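Local coordinates for 3-polyprenyl-4-hydroxybenzoate decarboxylase and related decarboxylases (Pelotomaculum thermopropionicum, PDB 6H6X), which binds prenylated FMN and a manganese ion and, as a UbiD-family enzyme, probably decarboxylates aromatic acids reversibly, at residues S149-Q154 with L161-L166. The protein carries 8 engineered substitutions. Residues are numbered along the deposited sequence; the frame is centred on the assembly and turned at random.
Sequences SIHRLQ and LGILIL. With 4LU (1-deoxy-5-O-phosphono-1-(3,3,4,5-tetramethyl-9,11-dioxo-2,3,8,9,10,11-hexahydro-7H-quinolino[1,8-fg]pteridin-12-ium-7-y l)-D-ribitol), chain I.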
loop_
_atom_site.group_PDB
_atom_site.type_symbol
_atom_site.label_atom_id
_atom_site.label_comp_id
_atom_site.label_asym_id
_atom_site.label_seq_id
_atom_site.Cartn_x
_atom_site.Cartn_y
_atom_site.Cartn_z
ATOM N N SER B 149 0.061 -13.060 -30.158
ATOM C CA SER B 149 0.065 -11.847 -29.337
ATOM C C SER B 149 -1.378 -11.384 -29.080
ATOM O O SER B 149 -2.324 -11.868 -29.718
ATOM C CB SER B 149 0.859 -10.725 -30.065
ATOM O OG SER B 149 0.559 -10.697 -31.459
ATOM N N ILE B 150 -1.538 -10.436 -28.156
ATOM C CA ILE B 150 -2.861 -9.904 -27.853
ATOM C C ILE B 150 -2.887 -8.440 -28.265
ATOM O O ILE B 150 -2.042 -7.652 -27.832
ATOM C CB ILE B 150 -3.194 -10.035 -26.348
ATOM C CG1 ILE B 150 -3.320 -11.503 -25.981
ATOM C CG2 ILE B 150 -4.499 -9.281 -26.006
ATOM C CD1 ILE B 150 -3.677 -11.734 -24.516
ATOM N N HIS B 151 -3.890 -8.085 -29.051
ATOM C CA HIS B 151 -4.099 -6.709 -29.580
ATOM C C HIS B 151 -5.524 -6.295 -29.289
ATOM O O HIS B 151 -6.460 -7.119 -29.371
ATOM C CB HIS B 151 -3.827 -6.663 -31.099
ATOM C CG HIS B 151 -2.464 -7.155 -31.445
ATOM N ND1 HIS B 151 -1.384 -6.315 -31.585
ATOM C CD2 HIS B 151 -1.973 -8.413 -31.538
ATOM C CE1 HIS B 151 -0.291 -7.035 -31.790
ATOM N NE2 HIS B 151 -0.620 -8.312 -31.753
ATOM N N ARG B 152 -5.704 -5.034 -28.892
ATOM C CA ARG B 152 -7.042 -4.483 -28.828
ATOM C C ARG B 152 -7.621 -4.399 -30.246
ATOM O O ARG B 152 -6.910 -4.090 -31.197
ATOM C CB ARG B 152 -7.054 -3.142 -28.125
ATOM C CG ARG B 152 -6.513 -1.988 -28.935
ATOM C CD ARG B 152 -6.407 -0.739 -28.081
ATOM N NE ARG B 152 -6.152 0.434 -28.914
ATOM C CZ ARG B 152 -5.396 1.488 -28.599
ATOM N NH1 ARG B 152 -4.736 1.587 -27.434
ATOM N NH2 ARG B 152 -5.281 2.463 -29.490
ATOM N N LEU B 153 -8.892 -4.746 -30.369
ATOM C CA LEU B 153 -9.580 -4.732 -31.633
ATOM C C LEU B 153 -10.855 -3.889 -31.472
ATOM O O LEU B 153 -11.725 -4.196 -30.660
ATOM C CB LEU B 153 -9.927 -6.156 -32.031
ATOM C CG LEU B 153 -8.700 -7.034 -32.170
ATOM C CD1 LEU B 153 -9.007 -8.459 -31.850
ATOM C CD2 LEU B 153 -8.164 -6.909 -33.569
ATOM N N GLN B 154 -10.928 -2.779 -32.190
ATOM C CA GLN B 154 -12.112 -1.930 -32.165
ATOM C C GLN B 154 -13.140 -2.512 -33.125
ATOM O O GLN B 154 -12.835 -2.782 -34.281
ATOM C CB GLN B 154 -11.771 -0.484 -32.581
ATOM C CG GLN B 154 -12.917 0.509 -32.298
ATOM C CD GLN B 154 -12.654 1.906 -32.800
ATOM O OE1 GLN B 154 -11.501 2.333 -32.953
ATOM N NE2 GLN B 154 -13.740 2.642 -33.043
ATOM N N LEU B 161 -12.709 -4.820 -38.056
ATOM C CA LEU B 161 -12.076 -4.455 -36.798
ATOM C C LEU B 161 -10.882 -3.581 -37.043
ATOM O O LEU B 161 -10.122 -3.854 -37.957
ATOM C CB LEU B 161 -11.555 -5.711 -36.085
ATOM C CG LEU B 161 -12.575 -6.773 -35.748
ATOM C CD1 LEU B 161 -11.798 -7.996 -35.285
ATOM C CD2 LEU B 161 -13.514 -6.302 -34.684
ATOM N N GLY B 162 -10.680 -2.577 -36.201
ATOM C CA GLY B 162 -9.429 -1.789 -36.186
ATOM C C GLY B 162 -8.481 -2.387 -35.163
ATOM O O GLY B 162 -8.880 -2.840 -34.102
ATOM N N ILE B 163 -7.207 -2.367 -35.457
ATOM C CA ILE B 163 -6.245 -3.072 -34.642
ATOM C C ILE B 163 -5.040 -2.167 -34.400
ATOM O O ILE B 163 -4.511 -1.583 -35.305
ATOM C CB ILE B 163 -5.854 -4.425 -35.290
ATOM C CG1 ILE B 163 -4.904 -5.191 -34.368
ATOM C CG2 ILE B 163 -5.215 -4.223 -36.651
ATOM C CD1 ILE B 163 -4.434 -6.517 -34.931
ATOM N N LEU B 164 -4.655 -2.049 -33.146
ATOM C CA LEU B 164 -3.390 -1.452 -32.758
ATOM C C LEU B 164 -2.319 -2.524 -32.827
ATOM O O LEU B 164 -2.415 -3.519 -32.120
ATOM C CB LEU B 164 -3.490 -0.870 -31.349
ATOM C CG LEU B 164 -2.133 -0.498 -30.737
ATOM C CD1 LEU B 164 -1.496 0.630 -31.520
ATOM C CD2 LEU B 164 -2.261 -0.126 -29.267
ATOM N N ILE B 165 -1.330 -2.352 -33.696
ATOM C CA ILE B 165 -0.177 -3.240 -33.755
ATOM C C ILE B 165 1.098 -2.449 -33.413
ATOM O O ILE B 165 1.562 -1.634 -34.206
ATOM C CB ILE B 165 -0.034 -3.912 -35.152
ATOM C CG1 ILE B 165 -1.371 -4.442 -35.665
ATOM C CG2 ILE B 165 0.984 -5.056 -35.131
ATOM C CD1 ILE B 165 -1.258 -5.112 -37.022
ATOM N N LEU B 166 1.679 -2.711 -32.254
ATOM C CA LEU B 166 2.974 -2.122 -31.888
ATOM C C LEU B 166 4.095 -2.774 -32.728
ATOM O O LEU B 166 3.907 -3.877 -33.250
ATOM C CB LEU B 166 3.234 -2.292 -30.385
ATOM C CG LEU B 166 2.171 -1.637 -29.486
ATOM C CD1 LEU B 166 2.359 -2.038 -28.014
ATOM C CD2 LEU B 166 2.146 -0.126 -29.661
HETATM C C9 4LU I . -1.461 -7.372 -24.058
HETATM C C8 4LU I . -2.538 -7.702 -23.182
HETATM C C7 4LU I . -3.753 -7.010 -23.188
HETATM C C10 4LU I . -0.688 -5.095 -26.949
HETATM C C6 4LU I . -3.824 -5.719 -23.986
HETATM N N3 4LU I . -1.300 -3.856 -29.374
HETATM C C2 4LU I . -0.080 -4.456 -29.194
HETATM C C13 4LU I . -6.242 -4.760 -23.178
HETATM C C5 4LU I . -5.083 -4.821 -24.152
HETATM C C1 4LU I . -3.745 -3.352 -25.604
HETATM O O2 4LU I . 0.765 -4.452 -30.143
HETATM N N1 4LU I . 0.211 -5.072 -28.009
HETATM C C4 4LU I . -2.255 -3.825 -28.397
HETATM O O4 4LU I . -3.368 -3.279 -28.608
HETATM C C4A 4LU I . -1.955 -4.478 -27.074
HETATM N N5 4LU I . -2.909 -4.531 -26.003
HETATM C C3 4LU I . -4.944 -3.662 -25.078
HETATM C C12 4LU I . -5.844 -5.660 -25.219
HETATM C C5A 4LU I . -2.772 -5.516 -24.987
HETATM C C7M 4LU I . -4.873 -7.395 -22.223
HETATM C C8M 4LU I . -2.293 -8.896 -22.298
HETATM C C9A 4LU I . -1.491 -6.275 -24.946
HETATM N N10 4LU I . -0.389 -5.772 -25.738
HETATM C "C1'" 4LU I . 0.952 -6.342 -25.625
HETATM C "C2'" 4LU I . 1.286 -7.563 -26.513
HETATM O "O2'" 4LU I . 0.249 -8.548 -26.549
HETATM C "C3'" 4LU I . 2.525 -8.227 -25.934
HETATM O "O3'" 4LU I . 3.535 -7.239 -25.714
HETATM C "C4'" 4LU I . 3.026 -9.378 -26.813
HETATM O "O4'" 4LU I . 3.898 -10.321 -26.119
HETATM C "C5'" 4LU I . 3.770 -8.961 -28.071
HETATM O "O5'" 4LU I . 4.086 -10.255 -28.629
HETATM P P 4LU I . 5.238 -10.484 -29.752
HETATM O O2P 4LU I . 5.104 -11.937 -30.241
HETATM O O3P 4LU I . 4.892 -9.506 -30.912
HETATM O O1P 4LU I . 6.549 -10.234 -29.004
#
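The carbonyl O of Leu164 is gripped twice: His151 ND1 donates to it at 3.0 Å, in the plane of the carbonyl and close to that of the ring, and N3 of the prenylated FMN donates at 3.0 Å. The site lies where the antiparallel hairpin of strands 146-157 and 160-163 opens out, within the Rift-related domain of the UbiD family, and the cofactor's pyrimidine edge bonds to the backbone of both arms. Arg152 N donates to O4 of the cofactor at 2.9 Å, and Leu166 N donates to its O2. Imidazole suits position 151 because both its nitrogens find partners: NE2 shares a 2.7 Å hydrogen bond with Ser149 OG, which lies in the ring plane. Gripped at both nitrogens, the ring cannot easily turn; an alanine here would probably leave Ser149 OG without this partner and Leu164 O with the cofactor N3 as its one remaining donor of the two. The length of Arg152 suits its place: its chain is extended from CG to NE, and Leu164 CD2 sits over the centre of one guanidinium face, 3.5 Å above the plane, while salt bridges to Glu254 and Glu259 hold its charge. Farther along, Gln154 and Gly162 form a hydrogen-bonded pair, Gln154 N meeting Gly162 O at 2.8 Å. Leu153 and Ile163, the neighbouring non-hydrogen-bonded pair, are apolar and branched, which suits their buried face of the sheet, and lie side by side, pointing the same way. With Ile163 CG1 anti to the backbone N (chi1 -176°), that carbon touches both His151 CB and, at 3.8 Å, Leu153 CD2.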